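PDB 5BKE: alpha-ketoglutarate-dependent 2,4-dichlorophenoxyacetate dioxygenase from Bradyrhizobium diazoefficiens, which probably catalyses 2-oxoglutarate-dependent oxidation of aryloxyalkanoate herbicides, using a metal ion held in a jelly-roll (cupin-type) core. Local coordinates for residues Gln48-Glu53 against Leu129-Val134; Gly84-Ser89 against Met277-Val282. All coordinates share one frame; numbering follows the deposited sequence.

Contact 1 of 2, residues Gln48-Glu53 against Leu129-Val134; sequences QDITDE and LLSARV. With OGA (N-oxalylglycine), chain O.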
loop_
_atom_site.group_PDB
_atom_site.type_symbol
_atom_site.label_atom_id
_atom_site.label_comp_id
_atom_site.label_asym_id
_atom_site.label_seq_id
_atom_site.Cartn_x
_atom_site.Cartn_y
_atom_site.Cartn_z
ATOM N N GLN C 48 -24.643 -42.664 -0.899
ATOM C CA GLN C 48 -25.957 -42.306 -1.418
ATOM C C GLN C 48 -26.493 -43.460 -2.254
ATOM O O GLN C 48 -26.400 -43.451 -3.484
ATOM C CB GLN C 48 -25.910 -40.982 -2.191
ATOM C CG GLN C 48 -25.442 -39.779 -1.376
ATOM C CD GLN C 48 -26.332 -39.426 -0.190
ATOM O OE1 GLN C 48 -27.532 -39.696 -0.183
ATOM N NE2 GLN C 48 -25.735 -38.806 0.827
ATOM N N ASP C 49 -27.013 -44.465 -1.547
ATOM C CA ASP C 49 -27.542 -45.695 -2.133
ATOM C C ASP C 49 -28.927 -45.398 -2.696
ATOM O O ASP C 49 -29.955 -45.605 -2.035
ATOM C CB ASP C 49 -27.593 -46.803 -1.069
ATOM C CG ASP C 49 -28.000 -48.169 -1.627
ATOM O OD1 ASP C 49 -28.211 -48.326 -2.850
ATOM O OD2 ASP C 49 -28.105 -49.106 -0.807
ATOM N N ILE C 50 -28.938 -44.902 -3.924
ATOM C CA ILE C 50 -30.153 -44.343 -4.521
ATOM C C ILE C 50 -30.615 -45.161 -5.737
ATOM O O ILE C 50 -29.804 -45.838 -6.378
ATOM C CB ILE C 50 -29.951 -42.851 -4.892
ATOM C CG1 ILE C 50 -28.705 -42.684 -5.794
ATOM C CG2 ILE C 50 -29.894 -41.993 -3.620
ATOM C CD1 ILE C 50 -28.447 -41.277 -6.284
ATOM N N THR C 51 -31.915 -45.114 -6.017
ATOM C CA THR C 51 -32.483 -45.652 -7.262
ATOM C C THR C 51 -32.337 -44.616 -8.385
ATOM O O THR C 51 -32.077 -43.444 -8.122
ATOM C CB THR C 51 -33.977 -46.006 -7.106
ATOM O OG1 THR C 51 -34.716 -44.817 -6.812
ATOM C CG2 THR C 51 -34.203 -47.035 -5.989
ATOM N N ASP C 52 -32.506 -45.052 -9.628
ATOM C CA ASP C 52 -32.513 -44.156 -10.783
ATOM C C ASP C 52 -33.533 -43.034 -10.629
ATOM O O ASP C 52 -33.222 -41.872 -10.881
ATOM C CB ASP C 52 -32.801 -44.943 -12.066
ATOM C CG ASP C 52 -31.614 -45.764 -12.535
ATOM O OD1 ASP C 52 -30.616 -45.907 -11.781
ATOM O OD2 ASP C 52 -31.674 -46.273 -13.671
ATOM N N GLU C 53 -34.732 -43.385 -10.180
ATOM C CA GLU C 53 -35.787 -42.410 -9.928
ATOM C C GLU C 53 -35.448 -41.409 -8.815
ATOM O O GLU C 53 -35.709 -40.206 -8.966
ATOM C CB GLU C 53 -37.122 -43.109 -9.660
ATOM C CG GLU C 53 -37.704 -43.775 -10.909
ATOM C CD GLU C 53 -39.061 -44.445 -10.695
ATOM O OE1 GLU C 53 -39.382 -44.862 -9.555
ATOM O OE2 GLU C 53 -39.814 -44.563 -11.690
ATOM N N LEU C 129 -25.030 -35.316 -12.825
ATOM C CA LEU C 129 -25.037 -36.008 -11.526
ATOM C C LEU C 129 -24.713 -37.490 -11.702
ATOM O O LEU C 129 -25.522 -38.236 -12.256
ATOM C CB LEU C 129 -26.393 -35.841 -10.835
ATOM C CG LEU C 129 -26.877 -34.436 -10.472
ATOM C CD1 LEU C 129 -27.479 -33.660 -11.639
ATOM C CD2 LEU C 129 -27.886 -34.561 -9.350
ATOM N N LEU C 130 -23.545 -37.912 -11.210
ATOM C CA LEU C 130 -23.046 -39.270 -11.437
ATOM C C LEU C 130 -23.051 -40.160 -10.191
ATOM O O LEU C 130 -22.431 -39.838 -9.166
ATOM C CB LEU C 130 -21.650 -39.225 -12.065
ATOM C CG LEU C 130 -21.102 -40.501 -12.708
ATOM C CD1 LEU C 130 -21.952 -40.908 -13.900
ATOM C CD2 LEU C 130 -19.659 -40.299 -13.141
ATOM N N SER C 131 -23.752 -41.288 -10.310
ATOM C CA SER C 131 -23.910 -42.255 -9.229
ATOM C C SER C 131 -23.131 -43.536 -9.534
ATOM O O SER C 131 -23.200 -44.064 -10.647
ATOM C CB SER C 131 -25.393 -42.537 -9.020
ATOM O OG SER C 131 -25.621 -43.613 -8.141
ATOM N N ALA C 132 -22.361 -43.999 -8.545
ATOM C CA ALA C 132 -21.540 -45.216 -8.663
ATOM C C ALA C 132 -22.308 -46.440 -8.154
ATOM O O ALA C 132 -22.509 -46.607 -6.945
ATOM C CB ALA C 132 -20.225 -45.048 -7.908
ATOM N N ARG C 133 -22.742 -47.288 -9.083
ATOM C CA ARG C 133 -23.586 -48.437 -8.741
ATOM C C ARG C 133 -22.772 -49.714 -8.604
ATOM O O ARG C 133 -23.013 -50.502 -7.687
ATOM C CB ARG C 133 -24.729 -48.602 -9.749
ATOM C CG ARG C 133 -25.581 -47.353 -9.944
ATOM C CD ARG C 133 -26.288 -46.900 -8.670
ATOM N NE ARG C 133 -27.186 -45.781 -8.945
ATOM C CZ ARG C 133 -28.441 -45.903 -9.383
ATOM N NH1 ARG C 133 -29.164 -44.815 -9.618
ATOM N NH2 ARG C 133 -28.971 -47.110 -9.598
ATOM N N VAL C 134 -21.821 -49.907 -9.519
ATOM C CA VAL C 134 -20.775 -50.934 -9.404
ATOM C C VAL C 134 -19.434 -50.261 -9.714
ATOM O O VAL C 134 -19.250 -49.700 -10.800
ATOM C CB VAL C 134 -21.005 -52.163 -10.340
ATOM C CG1 VAL C 134 -19.891 -53.199 -10.175
ATOM C CG2 VAL C 134 -22.368 -52.816 -10.093
HETATM C C1 OGA O . -20.137 -38.392 -17.651
HETATM C C2 OGA O . -18.740 -38.765 -17.664
HETATM C C4 OGA O . -17.012 -40.219 -16.689
HETATM C C5 OGA O . -17.050 -41.439 -15.810
HETATM O O1 OGA O . -20.448 -37.307 -18.201
HETATM O O2 OGA O . -20.951 -39.137 -17.062
HETATM O "O2'" OGA O . -18.012 -38.259 -18.514
HETATM O O3 OGA O . -17.776 -42.388 -16.185
HETATM N N1 OGA O . -18.331 -39.607 -16.724
HETATM O O4 OGA O . -16.379 -41.442 -14.753
HETATM O O HOH W 1 -24.885 -42.708 -5.634
#
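Asp52 and Arg133 form the one salt bridge between Gln48-Glu53 and Leu129-Val134, with Arg133 NH1 2.8 Å from Asp52 OD1. The N-H points poorly at the oxygen (123°), and as a hydrogen bond it is weak; the carboxylate and guanidinium planes are turned 59° apart. OD1 also pairs with Arg278, which brings two like-charged guanidinium groups close together, and the shared carboxylate probably offsets their repulsion. Gln55, on the same helix as Asp52, takes a further hydrogen bond from Arg133 NH1.

Besides this pairing, the flat guanidinium carries Ile50 O over the centre of one face, 3.3 Å from Arg133 CZ. Arg133 NE donates to Ser131 OG at 2.8 Å, nearly in the guanidinium plane, which helps to hold the group's orientation. A bend at chi2 (-62°) places CD so that the arginine chain turns back towards Ser131. Strand 127-132 belongs to the major sheet of the double-stranded beta-helix (jelly-roll) fold of the TauD/TfdA family, and Arg133 and Val134 both face Asp276 in a classic beta bulge, where the chain turns a corner.

A water links the segments as well, hydrogen-bonded to Gln48 O at 2.7 Å and to Ser131 OG at 2.8 Å. The methylene CG1 of Ile50 makes a van der Waals contact with the Ser131 hydroxyl, 4.0 Å from OG. Leu130 is a residue of the ligand pocket, its CD1 3.8 Å from O2 of N-oxalylglycine.

Contact 2 of 2, residues Gly84-Ser89 against Met277-Val282; sequences GLNDVS and MRRATV. With OGA (N-oxalylglycine), chain O.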
loop_
_atom_site.group_PDB
_atom_site.type_symbol
_atom_site.label_atom_id
_atom_site.label_comp_id
_atom_site.label_asym_id
_atom_site.label_seq_id
_atom_site.Cartn_x
_atom_site.Cartn_y
_atom_site.Cartn_z
ATOM N N GLY C 84 -34.958 -42.303 -16.850
ATOM C CA GLY C 84 -34.409 -41.107 -17.509
ATOM C C GLY C 84 -32.890 -41.020 -17.680
ATOM O O GLY C 84 -32.403 -40.354 -18.601
ATOM N N LEU C 85 -32.149 -41.714 -16.812
ATOM C CA LEU C 85 -30.686 -41.588 -16.712
ATOM C C LEU C 85 -29.880 -41.974 -17.951
ATOM O O LEU C 85 -30.234 -42.911 -18.679
ATOM C CB LEU C 85 -30.154 -42.361 -15.498
ATOM C CG LEU C 85 -30.761 -42.136 -14.105
ATOM C CD1 LEU C 85 -29.850 -42.775 -13.080
ATOM C CD2 LEU C 85 -30.983 -40.675 -13.756
ATOM N N ASN C 86 -28.794 -41.236 -18.176
ATOM C CA ASN C 86 -27.808 -41.583 -19.196
ATOM C C ASN C 86 -26.931 -42.710 -18.672
ATOM O O ASN C 86 -26.427 -42.670 -17.536
ATOM C CB ASN C 86 -26.935 -40.380 -19.581
ATOM C CG ASN C 86 -27.737 -39.111 -19.733
ATOM O OD1 ASN C 86 -27.746 -38.262 -18.834
ATOM N ND2 ASN C 86 -28.456 -38.991 -20.850
ATOM N N ASP C 87 -26.777 -43.722 -19.514
ATOM C CA ASP C 87 -25.966 -44.863 -19.204
ATOM C C ASP C 87 -24.549 -44.511 -19.634
ATOM O O ASP C 87 -24.254 -44.421 -20.831
ATOM C CB ASP C 87 -26.514 -46.093 -19.933
ATOM C CG ASP C 87 -25.833 -47.384 -19.520
ATOM O OD1 ASP C 87 -24.833 -47.362 -18.766
ATOM O OD2 ASP C 87 -26.305 -48.440 -19.972
ATOM N N VAL C 88 -23.691 -44.265 -18.643
ATOM C CA VAL C 88 -22.264 -44.001 -18.891
ATOM C C VAL C 88 -21.381 -45.151 -18.352
ATOM O O VAL C 88 -20.195 -44.964 -18.058
ATOM C CB VAL C 88 -21.818 -42.600 -18.379
ATOM C CG1 VAL C 88 -22.515 -41.489 -19.159
ATOM C CG2 VAL C 88 -22.079 -42.439 -16.892
ATOM N N SER C 89 -21.991 -46.336 -18.238
ATOM C CA SER C 89 -21.314 -47.580 -17.856
ATOM C C SER C 89 -20.474 -48.173 -18.999
ATOM O O SER C 89 -20.424 -47.616 -20.098
ATOM C CB SER C 89 -22.344 -48.610 -17.364
ATOM O OG SER C 89 -22.966 -49.283 -18.445
ATOM N N MET C 277 -21.991 -46.986 -13.934
ATOM C CA MET C 277 -22.050 -45.562 -13.618
ATOM C C MET C 277 -23.232 -44.957 -14.375
ATOM O O MET C 277 -23.369 -45.156 -15.594
ATOM C CB MET C 277 -20.739 -44.850 -14.010
ATOM C CG MET C 277 -19.453 -45.486 -13.492
ATOM S SD MET C 277 -19.283 -45.493 -11.686
ATOM C CE MET C 277 -18.929 -43.760 -11.376
ATOM N N ARG C 278 -24.080 -44.235 -13.646
ATOM C CA ARG C 278 -25.339 -43.695 -14.176
ATOM C C ARG C 278 -25.456 -42.195 -13.886
ATOM O O ARG C 278 -25.209 -41.754 -12.764
ATOM C CB ARG C 278 -26.531 -44.450 -13.587
ATOM C CG ARG C 278 -26.394 -45.965 -13.638
ATOM C CD ARG C 278 -27.644 -46.673 -13.164
ATOM N NE ARG C 278 -27.432 -48.114 -13.135
ATOM C CZ ARG C 278 -28.321 -49.020 -12.726
ATOM N NH1 ARG C 278 -29.528 -48.663 -12.291
ATOM N NH2 ARG C 278 -27.988 -50.306 -12.751
ATOM N N ARG C 279 -25.841 -41.433 -14.907
ATOM C CA ARG C 279 -25.856 -39.963 -14.876
ATOM C C ARG C 279 -27.269 -39.381 -15.039
ATOM O O ARG C 279 -28.025 -39.828 -15.893
ATOM C CB ARG C 279 -24.928 -39.405 -15.978
ATOM C CG ARG C 279 -24.619 -37.912 -15.875
ATOM C CD ARG C 279 -23.725 -37.431 -17.009
ATOM N NE ARG C 279 -24.503 -36.955 -18.149
ATOM C CZ ARG C 279 -24.033 -36.733 -19.380
ATOM N NH1 ARG C 279 -22.758 -36.945 -19.690
ATOM N NH2 ARG C 279 -24.859 -36.290 -20.321
ATOM N N ALA C 280 -27.620 -38.405 -14.209
ATOM C CA ALA C 280 -28.758 -37.528 -14.496
ATOM C C ALA C 280 -28.213 -36.205 -15.031
ATOM O O ALA C 280 -27.189 -35.696 -14.538
ATOM C CB ALA C 280 -29.612 -37.304 -13.261
ATOM N N THR C 281 -28.882 -35.663 -16.043
ATOM C CA THR C 281 -28.456 -34.403 -16.667
ATOM C C THR C 281 -29.563 -33.353 -16.632
ATOM O O THR C 281 -30.693 -33.608 -17.061
ATOM C CB THR C 281 -27.936 -34.614 -18.101
ATOM O OG1 THR C 281 -27.098 -35.772 -18.128
ATOM C CG2 THR C 281 -27.106 -33.422 -18.550
ATOM N N VAL C 282 -29.221 -32.187 -16.094
ATOM C CA VAL C 282 -30.134 -31.053 -16.030
ATOM C C VAL C 282 -29.847 -30.166 -17.228
ATOM O O VAL C 282 -28.699 -29.736 -17.421
ATOM C CB VAL C 282 -29.961 -30.242 -14.732
ATOM C CG1 VAL C 282 -30.949 -29.076 -14.674
ATOM C CG2 VAL C 282 -30.119 -31.141 -13.517
HETATM C C1 OGA O . -20.137 -38.392 -17.651
HETATM C C2 OGA O . -18.740 -38.765 -17.664
HETATM C C4 OGA O . -17.012 -40.219 -16.689
HETATM C C5 OGA O . -17.050 -41.439 -15.810
HETATM O O1 OGA O . -20.448 -37.307 -18.201
HETATM O O2 OGA O . -20.951 -39.137 -17.062
HETATM O "O2'" OGA O . -18.012 -38.259 -18.514
HETATM O O3 OGA O . -17.776 -42.388 -16.185
HETATM N N1 OGA O . -18.331 -39.607 -16.724
HETATM O O4 OGA O . -16.379 -41.442 -14.753
#
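Arg279 and Val88 meet N-oxalylglycine from the two segments. Arg279 NH1 donates to O1 of the ligand at 2.8 Å (151°), with O1 at the edge of the guanidinium, near its plane. Val88 CG1 and CG2 each lie 3.5 Å from O2 of N-oxalylglycine, and Val88 CG2 also packs on Met277 CB at 4.0 Å.

Behind this first shell, Thr281 sets the rotation of the guanidinium. NE and NH2 of Arg279 converge side-on on Thr281 OG1, at 2.9 Å from NE, close to the guanidinium plane. CG anti to the backbone N (chi1 -168°) starts the chain, and a turn at chi3 (91°) brings NE round. Asn86 CB covers one face of the group. An alanine in place of Arg279 would probably leave O1 of N-oxalylglycine without this charged donor and Thr281 OG1 without its two N-H partners.

Further out, the backbones fix where these side chains start. Asn86 and Arg279 are an antiparallel hydrogen-bonded pair, joined by Asn86 N to Arg279 O at 2.8 Å and by Arg279 N to Asn86 O at 3.0 Å. Val88 N also donates to Met277 O. Next to it, Asp87 OD1 accepts from Ser89 N in an Asx turn and from Ser89 OG, and a salt bridge to Arg80 adds a further partner. One residue beyond the Asn86-Arg279 pair, Leu85 CD2 rests 3.7 Å from Ala280 CB, with Leu85 also touching Gln55 and Met56 of helix 52-59.

Arg279 holds the metal-end carboxylate of this 2-oxoglutarate analogue, while Arg275 is probably the family's arginine for the far carboxylate; with manganese on His115, Asp117 and His264, this is the co-substrate site of a TauD/TfdA-type jelly roll.

From the N terminus, the chain passes Gln48-Glu53 at the start of helix 52-59, then Gly84-Ser89. Leu129-Val134 closes the loop of contact 1 across 75 intervening residues, and Met277-Val282 closes that of contact 2 across 187. The two loops cross rather than nest, since Gly84-Ser89 lies inside the first and its partner beyond it. Contact 1 ties the helix start to strand 127-132, while contact 2 places strand 86-87 at the edge of the same sheet, beside strand 276-281. The two inner strands are neighbours, with Ser131 N 2.9 Å from Arg278 O, and Leu130 packs on Val88 at the ligand.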